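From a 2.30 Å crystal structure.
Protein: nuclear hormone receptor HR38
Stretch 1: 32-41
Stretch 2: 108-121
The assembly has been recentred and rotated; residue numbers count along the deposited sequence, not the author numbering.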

ATOM      1  N   CYS A  32      -1.535  11.053  16.666  1.00 56.27           N
ATOM      2  CA  CYS A  32      -2.855  10.424  16.663  1.00 55.32           C
ATOM      3  C   CYS A  32      -2.871   8.906  16.475  1.00 52.77           C
ATOM      4  O   CYS A  32      -3.914   8.334  16.144  1.00 52.91           O
ATOM      5  N   LEU A  33      -1.731   8.251  16.686  1.00 48.97           N
ATOM      6  CA  LEU A  33      -1.658   6.795  16.540  1.00 45.39           C
ATOM      7  C   LEU A  33      -2.531   6.101  17.581  1.00 43.70           C
ATOM      8  O   LEU A  33      -2.746   6.641  18.663  1.00 42.68           O
ATOM      9  N   ASP A  34      -3.045   4.916  17.252  1.00 42.27           N
ATOM     10  CA  ASP A  34      -3.870   4.162  18.196  1.00 41.39           C
ATOM     11  C   ASP A  34      -3.035   3.051  18.824  1.00 40.12           C
ATOM     12  O   ASP A  34      -2.566   2.149  18.128  1.00 39.83           O
ATOM     13  N   TYR A  35      -2.854   3.114  20.138  1.00 38.64           N
ATOM     14  CA  TYR A  35      -2.046   2.122  20.837  1.00 38.86           C
ATOM     15  C   TYR A  35      -2.846   1.106  21.628  1.00 39.54           C
ATOM     16  O   TYR A  35      -2.271   0.281  22.332  1.00 39.29           O
ATOM     17  N   SER A  36      -4.167   1.155  21.506  1.00 41.73           N
ATOM     18  CA  SER A  36      -5.030   0.246  22.250  1.00 44.32           C
ATOM     19  C   SER A  36      -4.778  -1.247  22.037  1.00 45.18           C
ATOM     20  O   SER A  36      -5.219  -2.058  22.847  1.00 47.04           O
ATOM     21  N   HIS A  37      -4.075  -1.619  20.969  1.00 45.80           N
ATOM     22  CA  HIS A  37      -3.802  -3.033  20.700  1.00 45.73           C
ATOM     23  C   HIS A  37      -2.345  -3.437  20.894  1.00 45.25           C
ATOM     24  O   HIS A  37      -2.005  -4.609  20.730  1.00 44.61           O
ATOM     25  N   TYR A  38      -1.485  -2.480  21.230  1.00 45.00           N
ATOM     26  CA  TYR A  38      -0.059  -2.764  21.398  1.00 45.01           C
ATOM     27  C   TYR A  38       0.264  -3.731  22.535  1.00 45.76           C
ATOM     28  O   TYR A  38       1.050  -4.666  22.364  1.00 45.65           O
ATOM     29  N   GLU A  39      -0.334  -3.497  23.694  1.00 47.62           N
ATOM     30  CA  GLU A  39      -0.104  -4.339  24.860  1.00 49.75           C
ATOM     31  C   GLU A  39      -0.366  -5.798  24.512  1.00 51.64           C
ATOM     32  O   GLU A  39      -1.454  -6.148  24.048  1.00 50.82           O
ATOM     33  N   GLU A  40       0.638  -6.643  24.725  1.00 54.02           N
ATOM     34  CA  GLU A  40       0.497  -8.065  24.447  1.00 56.99           C
ATOM     35  C   GLU A  40      -0.432  -8.649  25.499  1.00 58.14           C
ATOM     36  O   GLU A  40      -0.132  -8.622  26.695  1.00 58.69           O
ATOM     37  N   GLN A  41      -1.577  -9.150  25.049  1.00 59.28           N
ATOM     38  CA  GLN A  41      -2.556  -9.748  25.945  1.00 60.73           C
ATOM     39  C   GLN A  41      -2.976 -11.106  25.399  1.00 61.10           C
ATOM     40  O   GLN A  41      -2.767 -11.407  24.221  1.00 61.48           O
ATOM     41  N   LEU A 108       5.219  -1.725  14.508  1.00 35.86           N
ATOM     42  CA  LEU A 108       4.790  -1.712  13.125  1.00 35.59           C
ATOM     43  C   LEU A 108       3.537  -0.836  13.133  1.00 34.26           C
ATOM     44  O   LEU A 108       2.592  -1.107  13.873  1.00 34.22           O
ATOM     45  N   ILE A 109       3.547   0.232  12.345  1.00 32.37           N
ATOM     46  CA  ILE A 109       2.416   1.153  12.280  1.00 30.40           C
ATOM     47  C   ILE A 109       1.613   0.951  10.999  1.00 30.68           C
ATOM     48  O   ILE A 109       2.174   0.852   9.911  1.00 29.73           O
ATOM     49  N   PHE A 110       0.295   0.893  11.135  1.00 31.67           N
ATOM     50  CA  PHE A 110      -0.587   0.710   9.987  1.00 33.42           C
ATOM     51  C   PHE A 110      -1.307   2.022   9.681  1.00 34.69           C
ATOM     52  O   PHE A 110      -1.623   2.799  10.592  1.00 34.13           O
ATOM     53  N   CYS A 111      -1.569   2.273   8.403  1.00 35.96           N
ATOM     54  CA  CYS A 111      -2.190   3.535   8.017  1.00 36.87           C
ATOM     55  C   CYS A 111      -3.561   3.833   8.614  1.00 37.35           C
ATOM     56  O   CYS A 111      -4.148   4.881   8.344  1.00 37.67           O
ATOM     57  N   ASN A 112      -4.076   2.923   9.435  1.00 37.47           N
ATOM     58  CA  ASN A 112      -5.353   3.169  10.089  1.00 35.29           C
ATOM     59  C   ASN A 112      -5.006   3.684  11.483  1.00 34.36           C
ATOM     60  O   ASN A 112      -5.874   3.870  12.331  1.00 34.58           O
ATOM     61  N   GLY A 113      -3.715   3.928  11.693  1.00 33.26           N
ATOM     62  CA  GLY A 113      -3.237   4.434  12.970  1.00 32.47           C
ATOM     63  C   GLY A 113      -2.870   3.382  14.013  1.00 32.05           C
ATOM     64  O   GLY A 113      -2.183   3.686  14.990  1.00 31.14           O
ATOM     65  N   THR A 114      -3.326   2.147  13.812  1.00 31.23           N
ATOM     66  CA  THR A 114      -3.035   1.068  14.749  1.00 31.06           C
ATOM     67  C   THR A 114      -1.562   0.690  14.752  1.00 29.90           C
ATOM     68  O   THR A 114      -0.944   0.563  13.694  1.00 29.79           O
ATOM     69  N   VAL A 115      -1.009   0.518  15.953  1.00 29.06           N
ATOM     70  CA  VAL A 115       0.390   0.137  16.131  1.00 29.09           C
ATOM     71  C   VAL A 115       0.426  -1.175  16.907  1.00 29.58           C
ATOM     72  O   VAL A 115      -0.309  -1.344  17.876  1.00 30.53           O
ATOM     73  N   LEU A 116       1.277  -2.101  16.478  1.00 30.74           N
ATOM     74  CA  LEU A 116       1.417  -3.401  17.140  1.00 31.49           C
ATOM     75  C   LEU A 116       2.890  -3.789  17.161  1.00 31.67           C
ATOM     76  O   LEU A 116       3.719  -3.150  16.501  1.00 30.93           O
ATOM     77  N   HIS A 117       3.215  -4.836  17.918  1.00 32.27           N
ATOM     78  CA  HIS A 117       4.585  -5.338  17.946  1.00 32.44           C
ATOM     79  C   HIS A 117       4.721  -6.140  16.657  1.00 32.91           C
ATOM     80  O   HIS A 117       3.745  -6.708  16.170  1.00 33.21           O
ATOM     81  N   ARG A 118       5.925  -6.208  16.112  1.00 34.77           N
ATOM     82  CA  ARG A 118       6.133  -7.010  14.924  1.00 35.67           C
ATOM     83  C   ARG A 118       5.797  -8.451  15.279  1.00 36.40           C
ATOM     84  O   ARG A 118       5.323  -9.215  14.438  1.00 37.93           O
ATOM     85  N   THR A 119       6.028  -8.815  16.537  1.00 36.05           N
ATOM     86  CA  THR A 119       5.753 -10.170  17.000  1.00 37.40           C
ATOM     87  C   THR A 119       4.268 -10.521  17.066  1.00 38.20           C
ATOM     88  O   THR A 119       3.908 -11.692  16.981  1.00 38.85           O
ATOM     89  N   GLN A 120       3.401  -9.524  17.226  1.00 39.36           N
ATOM     90  CA  GLN A 120       1.961  -9.787  17.261  1.00 40.57           C
ATOM     91  C   GLN A 120       1.455  -9.990  15.832  1.00 42.53           C
ATOM     92  O   GLN A 120       0.361 -10.503  15.620  1.00 43.47           O
ATOM     93  N   CYS A 121       2.253  -9.568  14.856  1.00 44.02           N
ATOM     94  CA  CYS A 121       1.879  -9.687  13.452  1.00 46.22           C
ATOM     95  C   CYS A 121       2.409 -10.974  12.842  1.00 48.02           C
ATOM     96  O   CYS A 121       1.802 -11.543  11.929  1.00 48.57           O
TER

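The first stretch, without regular helix or strand, is pinned to the second by a single bridge: D34 N donates to G113 O (2.7 Å) and V115 N to D34 O (3.1 Å). G113 closes a type I turn at a positive phi, where a CB would press against the preceding carbonyl oxygen, so glycine fits.

Beside the bridge lies an apolar patch. L33, m with chi2 t, brings CD1 to 3.7 Å from I109 CD1 and 3.8 Å from V115 CG2. V115, chi1 t, points toward the first stretch, and its CG2 also meets Y35 CE2 at 4.0 Å. D34, chi1 t, accepts at OD2 from S36 OG (3.0 Å).

H37 (m) points toward the second stretch, its CB 3.4 Å from L116 CD2. Y38 (t) lays its ring on that of H117 (m) in an offset stack, centroids 3.7 Å apart and planes 9° from parallel. E40, m then t, extends across the opposite face of H117, its CG 4.0 Å from the ring centroid.

Q120, m then t, suits its place by having an amide with two functions: OE1 accepts from H117 N (2.7 Å) and H117 ND1 (3.1 Å), whereas NE2 donates to H37 O (3.2 Å) and to water 2 (2.9 Å), which also accepts from Q41 N.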

ATOM      1  CB  CYS A  32      -3.735  11.074  15.594  1.00 57.70           C
ATOM      2  SG  CYS A  32      -3.875  12.876  15.755  1.00 64.94           S
ATOM      3  CB  LEU A  33      -0.216   6.311  16.698  1.00 43.09           C
ATOM      4  CG  LEU A  33       0.807   6.836  15.691  1.00 42.70           C
ATOM      5  CD1 LEU A  33       2.162   6.196  15.975  1.00 41.23           C
ATOM      6  CD2 LEU A  33       0.348   6.526  14.273  1.00 40.61           C
ATOM      7  CB  ASP A  34      -5.084   3.550  17.501  1.00 43.16           C
ATOM      8  CG  ASP A  34      -5.928   2.717  18.447  1.00 45.40           C
ATOM      9  OD1 ASP A  34      -6.058   3.112  19.628  1.00 48.71           O
ATOM     10  OD2 ASP A  34      -6.461   1.673  18.021  1.00 46.25           O
ATOM     11  CB  TYR A  35      -1.057   2.814  21.782  1.00 37.17           C
ATOM     12  CG  TYR A  35      -0.049   3.701  21.088  1.00 37.28           C
ATOM     13  CD1 TYR A  35      -0.277   5.071  20.937  1.00 37.94           C
ATOM     14  CD2 TYR A  35       1.130   3.170  20.568  1.00 37.96           C
ATOM     15  CE1 TYR A  35       0.651   5.890  20.280  1.00 37.86           C
ATOM     16  CE2 TYR A  35       2.064   3.985  19.909  1.00 37.74           C
ATOM     17  CZ  TYR A  35       1.814   5.337  19.771  1.00 36.99           C
ATOM     18  OH  TYR A  35       2.723   6.130  19.107  1.00 39.33           O
ATOM     19  CB  SER A  36      -6.497   0.558  21.954  1.00 44.58           C
ATOM     20  OG  SER A  36      -6.820   0.246  20.614  1.00 47.79           O
ATOM     21  CB  HIS A  37      -4.188  -3.406  19.263  1.00 48.23           C
ATOM     22  CG  HIS A  37      -5.638  -3.215  18.942  1.00 51.05           C
ATOM     23  ND1 HIS A  37      -6.650  -3.717  19.731  1.00 52.55           N
ATOM     24  CD2 HIS A  37      -6.243  -2.618  17.887  1.00 51.05           C
ATOM     25  CE1 HIS A  37      -7.816  -3.437  19.177  1.00 52.71           C
ATOM     26  NE2 HIS A  37      -7.596  -2.772  18.056  1.00 52.17           N
ATOM     27  CB  TYR A  38       0.720  -1.464  21.613  1.00 43.00           C
ATOM     28  CG  TYR A  38       2.198  -1.688  21.866  1.00 42.30           C
ATOM     29  CD1 TYR A  38       3.047  -2.074  20.824  1.00 41.35           C
ATOM     30  CD2 TYR A  38       2.748  -1.529  23.145  1.00 41.09           C
ATOM     31  CE1 TYR A  38       4.404  -2.294  21.041  1.00 40.82           C
ATOM     32  CE2 TYR A  38       4.112  -1.744  23.379  1.00 40.42           C
ATOM     33  CZ  TYR A  38       4.934  -2.126  22.320  1.00 42.21           C
ATOM     34  OH  TYR A  38       6.290  -2.314  22.513  1.00 41.41           O
ATOM     35  CB  GLU A  39      -1.023  -3.914  26.006  1.00 49.98           C
ATOM     36  CG  GLU A  39      -0.662  -4.522  27.353  1.00 51.49           C
ATOM     37  CD  GLU A  39      -1.704  -4.244  28.428  1.00 52.83           C
ATOM     38  OE1 GLU A  39      -1.425  -4.532  29.617  1.00 53.76           O
ATOM     39  OE2 GLU A  39      -2.804  -3.748  28.086  1.00 52.75           O
ATOM     40  CB  GLU A  40       1.862  -8.768  24.493  1.00 57.73           C
ATOM     41  CG  GLU A  40       2.804  -8.383  23.352  1.00 60.39           C
ATOM     42  CD  GLU A  40       4.185  -9.032  23.468  1.00 63.07           C
ATOM     43  OE1 GLU A  40       5.042  -8.773  22.592  1.00 64.70           O
ATOM     44  OE2 GLU A  40       4.415  -9.796  24.437  1.00 62.98           O
ATOM     45  CB  GLN A  41      -3.775  -8.833  26.096  1.00 61.44           C
ATOM     46  CG  GLN A  41      -3.446  -7.497  26.761  1.00 64.67           C
ATOM     47  CD  GLN A  41      -4.660  -6.594  26.931  1.00 66.10           C
ATOM     48  OE1 GLN A  41      -5.601  -6.930  27.652  1.00 67.79           O
ATOM     49  NE2 GLN A  41      -4.641  -5.440  26.264  1.00 66.23           N
ATOM     50  CB  LEU A 108       4.470  -3.135  12.660  1.00 37.32           C
ATOM     51  CG  LEU A 108       4.582  -3.422  11.161  1.00 38.28           C
ATOM     52  CD1 LEU A 108       5.711  -2.606  10.555  1.00 37.97           C
ATOM     53  CD2 LEU A 108       4.834  -4.909  10.946  1.00 38.62           C
ATOM     54  CB  ILE A 109       2.897   2.620  12.333  1.00 28.68           C
ATOM     55  CG1 ILE A 109       3.619   2.883  13.651  1.00 30.04           C
ATOM     56  CG2 ILE A 109       1.715   3.574  12.209  1.00 27.24           C
ATOM     57  CD1 ILE A 109       4.304   4.252  13.702  1.00 31.96           C
ATOM     58  CB  PHE A 110      -1.571  -0.414  10.281  1.00 33.23           C
ATOM     59  CG  PHE A 110      -0.903  -1.709  10.626  1.00 34.39           C
ATOM     60  CD1 PHE A 110      -0.396  -1.930  11.902  1.00 34.19           C
ATOM     61  CD2 PHE A 110      -0.753  -2.702   9.665  1.00 36.17           C
ATOM     62  CE1 PHE A 110       0.249  -3.120  12.217  1.00 35.82           C
ATOM     63  CE2 PHE A 110      -0.107  -3.898   9.970  1.00 36.36           C
ATOM     64  CZ  PHE A 110       0.394  -4.107  11.248  1.00 35.64           C
ATOM     65  CB  CYS A 111      -2.213   3.671   6.488  1.00 37.26           C
ATOM     66  SG  CYS A 111      -3.005   2.355   5.591  1.00 40.27           S
ATOM     67  CB  ASN A 112      -6.194   1.889  10.154  1.00 35.84           C
ATOM     68  CG  ASN A 112      -5.668   0.880  11.158  1.00 37.02           C
ATOM     69  OD1 ASN A 112      -4.462   0.787  11.415  1.00 36.57           O
ATOM     70  ND2 ASN A 112      -6.578   0.100  11.719  1.00 35.41           N
ATOM     71  CB  THR A 114      -3.858  -0.190  14.420  1.00 31.63           C
ATOM     72  OG1 THR A 114      -5.247   0.080  14.646  1.00 33.65           O
ATOM     73  CG2 THR A 114      -3.415  -1.372  15.291  1.00 32.02           C
ATOM     74  CB  VAL A 115       1.168   1.191  16.950  1.00 29.97           C
ATOM     75  CG1 VAL A 115       2.634   0.769  17.099  1.00 29.42           C
ATOM     76  CG2 VAL A 115       1.058   2.548  16.288  1.00 30.30           C
ATOM     77  CB  LEU A 116       0.658  -4.485  16.364  1.00 32.65           C
ATOM     78  CG  LEU A 116      -0.824  -4.327  16.011  1.00 34.72           C
ATOM     79  CD1 LEU A 116      -1.181  -5.319  14.906  1.00 34.42           C
ATOM     80  CD2 LEU A 116      -1.686  -4.553  17.244  1.00 34.32           C
ATOM     81  CB  HIS A 117       4.832  -6.341  19.076  1.00 30.53           C
ATOM     82  CG  HIS A 117       4.845  -5.761  20.452  1.00 30.80           C
ATOM     83  ND1 HIS A 117       3.692  -5.437  21.136  1.00 32.02           N
ATOM     84  CD2 HIS A 117       5.867  -5.561  21.321  1.00 30.73           C
ATOM     85  CE1 HIS A 117       4.001  -5.071  22.368  1.00 32.38           C
ATOM     86  NE2 HIS A 117       5.314  -5.139  22.507  1.00 31.92           N
ATOM     87  CB  ARG A 118       7.581  -6.911  14.468  1.00 35.72           C
ATOM     88  CG  ARG A 118       7.965  -5.499  14.154  1.00 38.08           C
ATOM     89  CD  ARG A 118       9.108  -5.419  13.184  1.00 39.09           C
ATOM     90  NE  ARG A 118       9.266  -4.045  12.715  1.00 39.88           N
ATOM     91  CZ  ARG A 118      10.203  -3.649  11.862  1.00 40.39           C
ATOM     92  NH1 ARG A 118      11.079  -4.522  11.378  1.00 39.51           N
ATOM     93  NH2 ARG A 118      10.254  -2.375  11.493  1.00 40.72           N
ATOM     94  CB  THR A 119       6.395 -10.424  18.372  1.00 37.35           C
ATOM     95  OG1 THR A 119       5.924  -9.447  19.313  1.00 37.51           O
ATOM     96  CG2 THR A 119       7.919 -10.348  18.258  1.00 35.47           C
ATOM     97  CB  GLN A 120       1.198  -8.614  17.873  1.00 39.40           C
ATOM     98  CG  GLN A 120       1.412  -8.387  19.360  1.00 38.58           C
ATOM     99  CD  GLN A 120       0.843  -7.052  19.825  1.00 36.94           C
ATOM    100  OE1 GLN A 120       1.219  -5.997  19.315  1.00 35.47           O
ATOM    101  NE2 GLN A 120      -0.062  -7.095  20.796  1.00 37.86           N
ATOM    102  CB  CYS A 121       2.423  -8.498  12.663  1.00 45.91           C
ATOM    103  SG  CYS A 121       1.831  -6.897  13.246  1.00 47.42           S
TER
HETATM  104  O   HOH W   1      -7.125   2.389  14.776  1.00 53.81           O
HETATM  105  O   HOH W   2      -0.750  -9.693  21.969  1.00 37.19           O